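Local coordinates for protein Hpr(Ser) kinase (Coxiella burnetii, PDB 3TQF) that probably phosphorylates a serine of the phosphocarrier protein HPr at the expense of ATP and removes that phosphate again, as its family does, at residues A9-I14 against Q42-D47; L34-R39 against L143-L148; N56-S61 against H93-S98; S100-E105 against K130-I135. All blocks are in the same frame, centred on the assembly; numbering follows the deposited sequence.

Contact 1: A9-I14 against Q42-D47; sequences ANFLVI and QLVCDD
F11 turns its CG anti to the backbone N (chi1 -167°) and V44 places CG1 likewise, which sets the two side chains side by side, pointing the same way, with F11 CD2 3.4 Å from V44 CG1. The methyl approaches the ring obliquely. The other methyl of V44, CG2, meets V13 CG2 at 3.7 Å, while V13 and Q42 run alongside each other, the oxygen OE1 of Q42 resting near V13 CB; the side-chain NE2 of Q42 donates to D87 O. The backbones are antiparallel, and V44 is the extra residue of a classic beta bulge: V44 and C45 both face F11, and the carbonyl O of F11 accepts from V44 N at 2.8 Å and from C45 N at 3.1 Å. The C45 bond lies in the carbonyl plane on a lone pair; the V44 donor is tilted from that plane. Beyond the bulge, C45 O accepts a hydrogen bond from F11 N at 2.9 Å, and C45 itself is tied through its sulphur to C62 by a disulfide. The N10 side chain also accepts from the backbone: D47 N donates to N10 OD1 at 2.9 Å, nearly straight at 160°. N10 and D46 lie side by side with their flat groups 25° apart. Both are close to the presumed P-loop, since N10 packs on K29 and D46 makes a weak hydrogen bond to S30; a bound phosphate ion sits about 5 Å from the N10 side chain.

Contact 2: L34-R39 against L143-L148; sequences LALIDR and LLIETL
R39 and E146 cross at about a right angle, with the guanidinium and carboxylate planes 58° apart. R39 presents its side, NE together with NH2, and each nitrogen takes a different oxygen: NH2 meets E146 OE2 at 2.7 Å and NE meets E146 OE1 at 3.2 Å. OE1 lies in the guanidinium plane, but both carboxylate oxygens are approached from above their own plane, so the salt bridge is two-pronged without being coplanar. E146 reaches across as an extended chain, its CG anti to the backbone N (chi1 173°), whereas the arginine is bent at chi2 and chi3. L143 crosses the arginine obliquely; its CB stands 4.2 Å above one guanidinium face, offset toward the rim, and its CD1 approaches R39 NH2. The apolar part is small: L36 CD1 stands 4.3 Å from I145 CG2, with L36 also packed on L12 and I14 of the sheet. Neither charge is confined to this pair. E146 OE1 also accepts from H41 NE2, and R39 NH1 forms a salt bridge with D38 of the second subunit, while D38 of this chain is paired in the same way with R39 of the third. E146 is buried, and its cationic partner R39 would be expected to favour its ionised form. The contact is an inter-helix salt bridge at the subunit interface of the HPr kinase C-terminal domain, running from the residue just after helix 29-38, which follows the presumed P-loop, to the long C-terminal helix 141-165.

Contact 3: N56-S61 against H93-S98; sequences NQLIGS and HEVHLS
V95 N donates to L58 O at 2.8 Å, a bond with an N-H...O angle of 168° that arrives nearly along the C=O axis. It belongs to a short antiparallel pairing in which strand 58-61 meets the beginning of the long strand 92-102, within the mixed sheet of the HPr kinase C-terminal domain. The short segment axes diverge at 115°, so the antiparallel pairing is soon lost: G60 and H93 form a hydrogen-bonded pair, and I59 and E94 the adjacent non-hydrogen-bonded one. G60 N gives H93 O an almost straight bond of 3.0 Å, while the return bond from H93 N to G60 O is longer. The same L58 oxygen also receives a CA-H...O contact from E94. Side chains divide between the two sides of this pairing. L58 CD2 meets V95 CB at 3.9 Å, and both residues pack on V128 of strand 126-134; V95 also reaches F11. The tip of I59 comes back toward the partner strand, CD1 3.7 Å from E94 CA. Farther out, Q57 and E94 cross at about a right angle, their amide and carboxylate planes 76° apart, with Q57 NE2 2.7 Å from E94 OE1. Strand 58-61 is paired along its other edge with strand 48-53, through I59 to K52 and S61 to D50. The H93 ring turns back on its own strand, ND1 donating in the ring plane to a lone pair of E94 O at 2.8 Å.

Contact 4: S100-E105 against K130-I135; sequences SLVKPE and KILFPI
L101 and F133 are paired neighbours on the face of the sheet that helix 141-165 covers: L101 CD2 approaches F133 CD1 obliquely at 4.3 Å, and L101 CD1 meets I135 CD1 at 4.4 Å. L101 packs on I145 of that helix, F133 and I135 on L141. P134 CD lies over one face of the F133 ring, offset toward the rim. S100, V102 and L132 lie on the opposite face of the sheet, with S100 CB 3.9 Å from L132 CD2. The strands 92-102 and 126-134 run parallel here, pairing S100 with L132, L101 with F133 and V102 with P134, in the mixed sheet of the HPr kinase C-terminal domain. Four backbone bonds knit them, among them V102 N to F133 O at 2.8 Å and S100 N to I131 O at 2.9 Å. At the end I135 N still reaches V102 O, and I135 CG2, placed between its backbone N and carbonyl carbon, lies beside that oxygen. After K103 the first strand's chain enters a 3-10 turn at P104, whose CD lies beside I135 O. Outermost, K103 NZ makes a long, weak ion pair with E24, and K130 NZ another with E121.

Overall arrangement
Contacts 1, 3 and 4 are all strand pairings of one mixed sheet, and contact 2 is the helix-to-helix contact packed against it. Contacts 1 and 2 are buried, 3 and 4 only partly so. Contacts 3 and 4 share strand 92-102, antiparallel to its neighbour near the start and parallel to another near the end, and lie on opposite sides of the chain's centre. Contact 1, closest to that centre, touches contact 3 through F11. I37 sets contact 2 against the start of strand 42-45, while I145 and L148 bring it against L101, I131 and F133 of contact 4. Backbone bonds dominate the strand pairings; contact 2 relies on side-chain charge and, with contact 4, meets the second subunit.

Contact 1: A9-I14 against Q42-D47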
loop_
_atom_site.group_PDB
_atom_site.type_symbol
_atom_site.label_atom_id
_atom_site.label_comp_id
_atom_site.label_asym_id
_atom_site.label_seq_id
_atom_site.Cartn_x
_atom_site.Cartn_y
_atom_site.Cartn_z
ATOM N N ALA A 9 -11.473 16.613 13.512
ATOM C CA ALA A 9 -10.624 15.447 13.307
ATOM C C ALA A 9 -11.403 14.354 12.583
ATOM O O ALA A 9 -12.616 14.463 12.406
ATOM C CB ALA A 9 -10.107 14.923 14.646
ATOM N N ASN A 10 -10.699 13.311 12.155
ATOM C CA ASN A 10 -11.350 12.098 11.677
ATOM C C ASN A 10 -11.428 11.127 12.841
ATOM O O ASN A 10 -10.532 11.097 13.677
ATOM C CB ASN A 10 -10.581 11.472 10.515
ATOM C CG ASN A 10 -10.434 12.413 9.333
ATOM O OD1 ASN A 10 -11.172 13.386 9.202
ATOM N ND2 ASN A 10 -9.468 12.127 8.469
ATOM N N PHE A 11 -12.497 10.338 12.893
ATOM C CA PHE A 11 -12.720 9.415 13.997
ATOM C C PHE A 11 -13.008 8.031 13.450
ATOM O O PHE A 11 -13.992 7.828 12.746
ATOM C CB PHE A 11 -13.880 9.913 14.868
ATOM C CG PHE A 11 -14.006 9.216 16.198
ATOM C CD1 PHE A 11 -12.891 8.888 16.950
ATOM C CD2 PHE A 11 -15.255 8.930 16.715
ATOM C CE1 PHE A 11 -13.019 8.260 18.178
ATOM C CE2 PHE A 11 -15.395 8.304 17.947
ATOM C CZ PHE A 11 -14.273 7.967 18.679
ATOM N N LEU A 12 -12.126 7.089 13.771
ATOM C CA LEU A 12 -12.218 5.719 13.280
ATOM C C LEU A 12 -12.176 4.756 14.461
ATOM O O LEU A 12 -11.599 5.071 15.504
ATOM C CB LEU A 12 -11.046 5.424 12.343
ATOM C CG LEU A 12 -10.854 6.382 11.162
ATOM C CD1 LEU A 12 -9.395 6.544 10.827
ATOM C CD2 LEU A 12 -11.636 5.899 9.951
ATOM N N VAL A 13 -12.793 3.589 14.298
ATOM C CA VAL A 13 -12.613 2.504 15.248
ATOM C C VAL A 13 -11.556 1.570 14.670
ATOM O O VAL A 13 -11.728 1.046 13.565
ATOM C CB VAL A 13 -13.921 1.746 15.519
ATOM C CG1 VAL A 13 -13.684 0.621 16.523
ATOM C CG2 VAL A 13 -14.989 2.702 16.035
ATOM N N ILE A 14 -10.456 1.399 15.408
ATOM C CA ILE A 14 -9.338 0.562 14.997
ATOM C C ILE A 14 -8.953 -0.370 16.132
ATOM O O ILE A 14 -8.529 0.084 17.191
ATOM C CB ILE A 14 -8.099 1.396 14.655
ATOM C CG1 ILE A 14 -8.427 2.466 13.609
ATOM C CG2 ILE A 14 -6.984 0.489 14.159
ATOM C CD1 ILE A 14 -7.271 3.433 13.330
ATOM N N GLN A 42 -13.215 0.621 10.871
ATOM C CA GLN A 42 -14.509 1.279 10.746
ATOM C C GLN A 42 -14.414 2.794 10.820
ATOM O O GLN A 42 -13.575 3.347 11.527
ATOM C CB GLN A 42 -15.459 0.787 11.840
ATOM C CG GLN A 42 -15.835 -0.673 11.727
ATOM C CD GLN A 42 -16.628 -1.161 12.922
ATOM O OE1 GLN A 42 -16.269 -0.894 14.070
ATOM N NE2 GLN A 42 -17.706 -1.890 12.660
ATOM N N LEU A 43 -15.312 3.450 10.090
ATOM C CA LEU A 43 -15.450 4.901 10.105
ATOM C C LEU A 43 -16.504 5.303 11.128
ATOM O O LEU A 43 -17.571 4.700 11.192
ATOM C CB LEU A 43 -15.872 5.397 8.715
ATOM C CG LEU A 43 -16.304 6.857 8.553
ATOM C CD1 LEU A 43 -15.167 7.814 8.875
ATOM C CD2 LEU A 43 -16.812 7.076 7.142
ATOM N N VAL A 44 -16.197 6.314 11.935
ATOM C CA VAL A 44 -17.214 6.976 12.734
ATOM C C VAL A 44 -17.580 8.279 12.033
ATOM O O VAL A 44 -18.754 8.514 11.737
ATOM C CB VAL A 44 -16.760 7.238 14.178
ATOM C CG1 VAL A 44 -17.928 7.719 15.018
ATOM C CG2 VAL A 44 -16.180 5.981 14.781
ATOM N N CYS A 45 -16.581 9.112 11.744
ATOM C CA CYS A 45 -16.839 10.380 11.065
ATOM C C CYS A 45 -15.611 11.012 10.401
ATOM O O CYS A 45 -14.489 10.880 10.886
ATOM C CB CYS A 45 -17.433 11.380 12.052
ATOM S SG CYS A 45 -18.492 12.612 11.274
ATOM N N ASP A 46 -15.855 11.708 9.291
ATOM C CA ASP A 46 -14.834 12.475 8.587
ATOM C C ASP A 46 -14.952 13.929 9.025
ATOM O O ASP A 46 -16.046 14.396 9.355
ATOM C CB ASP A 46 -15.054 12.366 7.069
ATOM C CG ASP A 46 -13.776 12.592 6.252
ATOM O OD1 ASP A 46 -12.729 11.968 6.564
ATOM O OD2 ASP A 46 -13.834 13.372 5.269
ATOM N N ASP A 47 -13.821 14.630 9.048
ATOM C CA ASP A 47 -13.765 16.081 9.297
ATOM C C ASP A 47 -14.152 16.552 10.703
ATOM O O ASP A 47 -13.304 17.070 11.423
ATOM C CB ASP A 47 -14.584 16.862 8.261
ATOM C CG ASP A 47 -14.392 18.370 8.391
ATOM O OD1 ASP A 47 -13.232 18.808 8.565
ATOM O OD2 ASP A 47 -15.396 19.119 8.328
#

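Contact 2: L34-R39 against L143-L148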
loop_
_atom_site.group_PDB
_atom_site.type_symbol
_atom_site.label_atom_id
_atom_site.label_comp_id
_atom_site.label_asym_id
_atom_site.label_seq_id
_atom_site.Cartn_x
_atom_site.Cartn_y
_atom_site.Cartn_z
ATOM N N LEU A 34 -9.849 5.910 4.299
ATOM C CA LEU A 34 -10.238 4.940 3.282
ATOM C C LEU A 34 -9.389 3.674 3.372
ATOM O O LEU A 34 -9.922 2.570 3.425
ATOM C CB LEU A 34 -10.120 5.549 1.876
ATOM C CG LEU A 34 -10.754 4.751 0.722
ATOM C CD1 LEU A 34 -12.253 4.612 0.912
ATOM C CD2 LEU A 34 -10.451 5.392 -0.629
ATOM N N ALA A 35 -8.070 3.838 3.402
ATOM C CA ALA A 35 -7.151 2.700 3.481
ATOM C C ALA A 35 -7.398 1.858 4.735
ATOM O O ALA A 35 -7.398 0.632 4.669
ATOM C CB ALA A 35 -5.713 3.172 3.434
ATOM N N LEU A 36 -7.625 2.519 5.869
ATOM C CA LEU A 36 -7.955 1.815 7.103
ATOM C C LEU A 36 -9.288 1.062 6.998
ATOM O O LEU A 36 -9.403 -0.053 7.506
ATOM C CB LEU A 36 -7.969 2.783 8.285
ATOM C CG LEU A 36 -6.582 3.268 8.725
ATOM C CD1 LEU A 36 -6.700 4.469 9.637
ATOM C CD2 LEU A 36 -5.810 2.156 9.412
ATOM N N ILE A 37 -10.282 1.656 6.332
ATOM C CA ILE A 37 -11.552 0.957 6.076
ATOM C C ILE A 37 -11.297 -0.311 5.254
ATOM O O ILE A 37 -11.897 -1.352 5.507
ATOM C CB ILE A 37 -12.597 1.838 5.309
ATOM C CG1 ILE A 37 -12.910 3.148 6.045
ATOM C CG2 ILE A 37 -13.898 1.064 5.088
ATOM C CD1 ILE A 37 -13.254 2.976 7.503
ATOM N N ASP A 38 -10.398 -0.202 4.278
ATOM C CA ASP A 38 -10.050 -1.305 3.378
ATOM C C ASP A 38 -9.334 -2.435 4.111
ATOM O O ASP A 38 -9.397 -3.583 3.687
ATOM C CB ASP A 38 -9.177 -0.783 2.227
ATOM C CG ASP A 38 -8.873 -1.845 1.184
ATOM O OD1 ASP A 38 -9.824 -2.412 0.603
ATOM O OD2 ASP A 38 -7.677 -2.104 0.937
ATOM N N ARG A 39 -8.668 -2.113 5.218
ATOM C CA ARG A 39 -8.036 -3.141 6.053
ATOM C C ARG A 39 -9.006 -3.773 7.051
ATOM O O ARG A 39 -8.600 -4.612 7.838
ATOM C CB ARG A 39 -6.832 -2.594 6.822
ATOM C CG ARG A 39 -5.963 -1.604 6.054
ATOM C CD ARG A 39 -4.508 -1.995 5.956
ATOM N NE ARG A 39 -4.028 -2.844 7.038
ATOM C CZ ARG A 39 -3.003 -3.683 6.912
ATOM N NH1 ARG A 39 -2.335 -3.773 5.764
ATOM N NH2 ARG A 39 -2.643 -4.438 7.936
ATOM N N LEU A 143 -0.755 0.700 7.415
ATOM C CA LEU A 143 -0.216 -0.398 8.210
ATOM C C LEU A 143 0.485 0.146 9.448
ATOM O O LEU A 143 0.414 -0.454 10.513
ATOM C CB LEU A 143 0.752 -1.243 7.379
ATOM C CG LEU A 143 1.426 -2.419 8.091
ATOM C CD1 LEU A 143 0.420 -3.492 8.437
ATOM C CD2 LEU A 143 2.537 -2.981 7.231
ATOM N N LEU A 144 1.159 1.282 9.304
ATOM C CA LEU A 144 1.892 1.871 10.413
ATOM C C LEU A 144 0.948 2.344 11.505
ATOM O O LEU A 144 1.167 2.075 12.684
ATOM C CB LEU A 144 2.767 3.029 9.924
ATOM C CG LEU A 144 3.859 2.662 8.906
ATOM C CD1 LEU A 144 4.770 3.849 8.653
ATOM C CD2 LEU A 144 4.656 1.462 9.364
ATOM N N ILE A 145 -0.113 3.032 11.100
ATOM C CA ILE A 145 -1.123 3.533 12.028
ATOM C C ILE A 145 -1.895 2.391 12.681
ATOM O O ILE A 145 -2.194 2.443 13.867
ATOM C CB ILE A 145 -2.092 4.487 11.312
ATOM C CG1 ILE A 145 -1.358 5.765 10.895
ATOM C CG2 ILE A 145 -3.290 4.832 12.204
ATOM C CD1 ILE A 145 -0.957 6.654 12.050
ATOM N N GLU A 146 -2.211 1.356 11.916
ATOM C CA GLU A 146 -2.853 0.166 12.483
ATOM C C GLU A 146 -1.962 -0.486 13.530
ATOM O O GLU A 146 -2.433 -0.901 14.581
ATOM C CB GLU A 146 -3.187 -0.850 11.384
ATOM C CG GLU A 146 -3.701 -2.190 11.907
ATOM C CD GLU A 146 -3.903 -3.199 10.805
ATOM O OE1 GLU A 146 -4.937 -3.138 10.114
ATOM O OE2 GLU A 146 -3.024 -4.060 10.624
ATOM N N THR A 147 -0.673 -0.578 13.228
ATOM C CA THR A 147 0.301 -1.176 14.141
ATOM C C THR A 147 0.494 -0.311 15.387
ATOM O O THR A 147 0.601 -0.833 16.496
ATOM C CB THR A 147 1.652 -1.392 13.441
ATOM O OG1 THR A 147 1.442 -2.135 12.235
ATOM C CG2 THR A 147 2.607 -2.157 14.334
ATOM N N LEU A 148 0.526 1.007 15.195
ATOM C CA LEU A 148 0.628 1.955 16.303
ATOM C C LEU A 148 -0.538 1.810 17.270
ATOM O O LEU A 148 -0.353 1.898 18.486
ATOM C CB LEU A 148 0.644 3.384 15.772
ATOM C CG LEU A 148 0.928 4.492 16.779
ATOM C CD1 LEU A 148 2.404 4.519 17.149
ATOM C CD2 LEU A 148 0.495 5.826 16.205
#

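Contact 3: N56-S61 against H93-S98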
loop_
_atom_site.group_PDB
_atom_site.type_symbol
_atom_site.label_atom_id
_atom_site.label_comp_id
_atom_site.label_asym_id
_atom_site.label_seq_id
_atom_site.Cartn_x
_atom_site.Cartn_y
_atom_site.Cartn_z
ATOM N N ASN A 56 -18.926 8.460 32.607
ATOM C CA ASN A 56 -17.463 8.578 32.634
ATOM C C ASN A 56 -16.806 8.033 31.354
ATOM O O ASN A 56 -15.760 7.378 31.401
ATOM C CB ASN A 56 -16.885 7.902 33.887
ATOM C CG ASN A 56 -17.402 8.521 35.178
ATOM O OD1 ASN A 56 -17.337 9.739 35.364
ATOM N ND2 ASN A 56 -17.915 7.685 36.077
ATOM N N GLN A 57 -17.441 8.304 30.216
ATOM C CA GLN A 57 -16.874 7.977 28.913
ATOM C C GLN A 57 -16.970 9.182 27.991
ATOM O O GLN A 57 -18.008 9.845 27.934
ATOM C CB GLN A 57 -17.621 6.815 28.266
ATOM C CG GLN A 57 -17.526 5.498 29.000
ATOM C CD GLN A 57 -17.992 4.333 28.136
ATOM O OE1 GLN A 57 -19.138 4.298 27.685
ATOM N NE2 GLN A 57 -17.098 3.377 27.898
ATOM N N LEU A 58 -15.884 9.456 27.278
ATOM C CA LEU A 58 -15.896 10.432 26.206
ATOM C C LEU A 58 -16.344 9.707 24.949
ATOM O O LEU A 58 -15.583 8.933 24.371
ATOM C CB LEU A 58 -14.505 11.039 26.012
ATOM C CG LEU A 58 -14.363 12.115 24.937
ATOM C CD1 LEU A 58 -15.243 13.317 25.237
ATOM C CD2 LEU A 58 -12.913 12.531 24.828
ATOM N N ILE A 59 -17.588 9.946 24.546
ATOM C CA ILE A 59 -18.164 9.332 23.352
ATOM C C ILE A 59 -18.147 10.316 22.182
ATOM O O ILE A 59 -18.517 11.474 22.332
ATOM C CB ILE A 59 -19.620 8.881 23.603
ATOM C CG1 ILE A 59 -19.687 7.886 24.764
ATOM C CG2 ILE A 59 -20.221 8.264 22.341
ATOM C CD1 ILE A 59 -18.923 6.612 24.520
ATOM N N GLY A 60 -17.716 9.836 21.024
ATOM C CA GLY A 60 -17.683 10.633 19.803
ATOM C C GLY A 60 -18.698 10.121 18.798
ATOM O O GLY A 60 -18.761 8.923 18.530
ATOM N N SER A 61 -19.485 11.034 18.239
ATOM C CA SER A 61 -20.551 10.677 17.310
ATOM C C SER A 61 -20.567 11.620 16.116
ATOM O O SER A 61 -20.235 12.796 16.239
ATOM C CB SER A 61 -21.898 10.714 18.023
ATOM O OG SER A 61 -21.940 11.788 18.939
ATOM N N HIS A 93 -18.736 5.756 19.284
ATOM C CA HIS A 93 -17.739 4.935 19.958
ATOM C C HIS A 93 -16.975 5.792 20.961
ATOM O O HIS A 93 -16.883 7.006 20.801
ATOM C CB HIS A 93 -16.768 4.332 18.938
ATOM C CG HIS A 93 -15.966 3.183 19.465
ATOM N ND1 HIS A 93 -14.795 3.356 20.170
ATOM C CD2 HIS A 93 -16.163 1.847 19.380
ATOM C CE1 HIS A 93 -14.308 2.175 20.504
ATOM N NE2 HIS A 93 -15.118 1.242 20.034
ATOM N N GLU A 94 -16.431 5.154 21.996
ATOM C CA GLU A 94 -15.615 5.844 22.994
ATOM C C GLU A 94 -14.291 6.282 22.367
ATOM O O GLU A 94 -13.744 5.583 21.522
ATOM C CB GLU A 94 -15.367 4.939 24.215
ATOM C CG GLU A 94 -14.301 5.454 25.197
ATOM C CD GLU A 94 -14.348 4.771 26.565
ATOM O OE1 GLU A 94 -14.746 3.587 26.641
ATOM O OE2 GLU A 94 -13.977 5.422 27.570
ATOM N N VAL A 95 -13.795 7.443 22.784
ATOM C CA VAL A 95 -12.507 7.958 22.335
ATOM C C VAL A 95 -11.423 7.369 23.216
ATOM O O VAL A 95 -11.445 7.560 24.425
ATOM C CB VAL A 95 -12.450 9.495 22.456
ATOM C CG1 VAL A 95 -11.068 10.026 22.068
ATOM C CG2 VAL A 95 -13.535 10.136 21.608
ATOM N N HIS A 96 -10.476 6.659 22.615
ATOM C CA HIS A 96 -9.379 6.034 23.363
ATOM C C HIS A 96 -8.019 6.678 23.094
ATOM O O HIS A 96 -7.184 6.776 23.996
ATOM C CB HIS A 96 -9.302 4.544 23.028
ATOM C CG HIS A 96 -10.457 3.752 23.547
ATOM N ND1 HIS A 96 -10.424 3.102 24.760
ATOM C CD2 HIS A 96 -11.683 3.513 23.025
ATOM C CE1 HIS A 96 -11.580 2.495 24.963
ATOM N NE2 HIS A 96 -12.362 2.728 23.924
ATOM N N LEU A 97 -7.796 7.100 21.853
ATOM C CA LEU A 97 -6.492 7.578 21.430
ATOM C C LEU A 97 -6.648 8.725 20.450
ATOM O O LEU A 97 -7.616 8.781 19.694
ATOM C CB LEU A 97 -5.718 6.434 20.773
ATOM C CG LEU A 97 -4.330 6.702 20.188
ATOM C CD1 LEU A 97 -3.312 6.948 21.287
ATOM C CD2 LEU A 97 -3.912 5.527 19.316
ATOM N N SER A 98 -5.678 9.633 20.474
ATOM C CA SER A 98 -5.614 10.748 19.546
ATOM C C SER A 98 -4.255 10.724 18.865
ATOM O O SER A 98 -3.240 10.892 19.523
ATOM C CB SER A 98 -5.802 12.056 20.308
ATOM O OG SER A 98 -5.372 13.169 19.544
#

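Contact 4: S100-E105 against K130-I135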
loop_
_atom_site.group_PDB
_atom_site.type_symbol
_atom_site.label_atom_id
_atom_site.label_comp_id
_atom_site.label_asym_id
_atom_site.label_seq_id
_atom_site.Cartn_x
_atom_site.Cartn_y
_atom_site.Cartn_z
ATOM N N SER A 100 -1.754 12.486 16.128
ATOM C CA SER A 100 -1.499 13.743 15.446
ATOM C C SER A 100 -0.383 13.522 14.432
ATOM O O SER A 100 0.770 13.331 14.815
ATOM C CB SER A 100 -1.100 14.809 16.464
ATOM O OG SER A 100 -0.978 16.074 15.850
ATOM N N LEU A 101 -0.737 13.532 13.146
ATOM C CA LEU A 101 0.218 13.286 12.066
ATOM C C LEU A 101 1.051 14.528 11.837
ATOM O O LEU A 101 0.511 15.579 11.518
ATOM C CB LEU A 101 -0.509 12.921 10.773
ATOM C CG LEU A 101 -1.386 11.666 10.782
ATOM C CD1 LEU A 101 -2.131 11.559 9.470
ATOM C CD2 LEU A 101 -0.560 10.414 11.039
ATOM N N VAL A 102 2.366 14.395 11.993
ATOM C CA VAL A 102 3.285 15.527 11.948
ATOM C C VAL A 102 4.316 15.332 10.849
ATOM O O VAL A 102 4.742 14.210 10.590
ATOM C CB VAL A 102 4.026 15.679 13.288
ATOM C CG1 VAL A 102 5.033 16.822 13.230
ATOM C CG2 VAL A 102 3.031 15.895 14.416
ATOM N N LYS A 103 4.715 16.428 10.207
ATOM C CA LYS A 103 5.759 16.388 9.190
ATOM C C LYS A 103 7.081 16.143 9.910
ATOM O O LYS A 103 7.356 16.790 10.922
ATOM C CB LYS A 103 5.834 17.706 8.414
ATOM C CG LYS A 103 4.524 18.157 7.751
ATOM C CD LYS A 103 4.399 17.702 6.305
ATOM C CE LYS A 103 3.249 18.425 5.605
ATOM N NZ LYS A 103 3.581 19.842 5.273
ATOM N N PRO A 104 7.903 15.210 9.403
ATOM C CA PRO A 104 9.168 14.865 10.045
ATOM C C PRO A 104 10.008 16.056 10.498
ATOM O O PRO A 104 10.597 16.007 11.575
ATOM C CB PRO A 104 9.895 14.081 8.958
ATOM C CG PRO A 104 8.811 13.414 8.209
ATOM C CD PRO A 104 7.631 14.340 8.245
ATOM N N GLU A 105 10.052 17.113 9.687
ATOM C CA GLU A 105 10.892 18.286 9.981
ATOM C C GLU A 105 10.408 19.038 11.226
ATOM O O GLU A 105 11.212 19.634 11.945
ATOM C CB GLU A 105 10.945 19.272 8.801
ATOM C CG GLU A 105 10.841 18.663 7.406
ATOM C CD GLU A 105 9.400 18.579 6.915
ATOM O OE1 GLU A 105 8.779 19.646 6.709
ATOM O OE2 GLU A 105 8.889 17.450 6.744
ATOM N N LYS A 130 -2.092 10.856 23.513
ATOM C CA LYS A 130 -1.855 11.476 22.217
ATOM C C LYS A 130 -0.479 11.091 21.705
ATOM O O LYS A 130 0.503 11.214 22.427
ATOM C CB LYS A 130 -1.947 12.996 22.343
ATOM C CG LYS A 130 -1.998 13.741 21.027
ATOM C CD LYS A 130 -1.561 15.185 21.213
ATOM C CE LYS A 130 -2.094 16.095 20.115
ATOM N NZ LYS A 130 -2.238 17.507 20.590
ATOM N N ILE A 131 -0.413 10.628 20.462
ATOM C CA ILE A 131 0.855 10.273 19.845
ATOM C C ILE A 131 1.151 11.255 18.729
ATOM O O ILE A 131 0.273 11.586 17.950
ATOM C CB ILE A 131 0.824 8.842 19.266
ATOM C CG1 ILE A 131 0.526 7.827 20.376
ATOM C CG2 ILE A 131 2.148 8.511 18.580
ATOM C CD1 ILE A 131 0.488 6.395 19.906
ATOM N N LEU A 132 2.385 11.737 18.677
ATOM C CA LEU A 132 2.865 12.517 17.543
ATOM C C LEU A 132 3.540 11.551 16.582
ATOM O O LEU A 132 4.567 10.971 16.915
ATOM C CB LEU A 132 3.865 13.592 17.997
ATOM C CG LEU A 132 3.403 14.632 19.026
ATOM C CD1 LEU A 132 4.462 15.701 19.179
ATOM C CD2 LEU A 132 2.081 15.273 18.654
ATOM N N PHE A 133 2.958 11.358 15.403
ATOM C CA PHE A 133 3.490 10.398 14.442
ATOM C C PHE A 133 4.064 11.075 13.205
ATOM O O PHE A 133 3.360 11.817 12.533
ATOM C CB PHE A 133 2.419 9.396 14.018
ATOM C CG PHE A 133 2.979 8.208 13.296
ATOM C CD1 PHE A 133 2.967 8.148 11.916
ATOM C CD2 PHE A 133 3.559 7.170 14.001
ATOM C CE1 PHE A 133 3.498 7.066 11.254
ATOM C CE2 PHE A 133 4.096 6.084 13.344
ATOM C CZ PHE A 133 4.065 6.031 11.968
ATOM N N PRO A 134 5.346 10.800 12.892
ATOM C CA PRO A 134 5.983 11.382 11.719
ATOM C C PRO A 134 5.465 10.764 10.430
ATOM O O PRO A 134 5.416 9.543 10.312
ATOM C CB PRO A 134 7.453 11.035 11.915
ATOM C CG PRO A 134 7.437 9.790 12.691
ATOM C CD PRO A 134 6.250 9.870 13.592
ATOM N N ILE A 135 5.091 11.609 9.474
ATOM C CA ILE A 135 4.510 11.147 8.221
ATOM C C ILE A 135 5.528 11.204 7.085
ATOM O O ILE A 135 5.917 12.281 6.645
ATOM C CB ILE A 135 3.245 11.963 7.855
ATOM C CG1 ILE A 135 2.595 11.415 6.581
ATOM C CG2 ILE A 135 3.573 13.444 7.685
ATOM C CD1 ILE A 135 1.104 11.750 6.468
#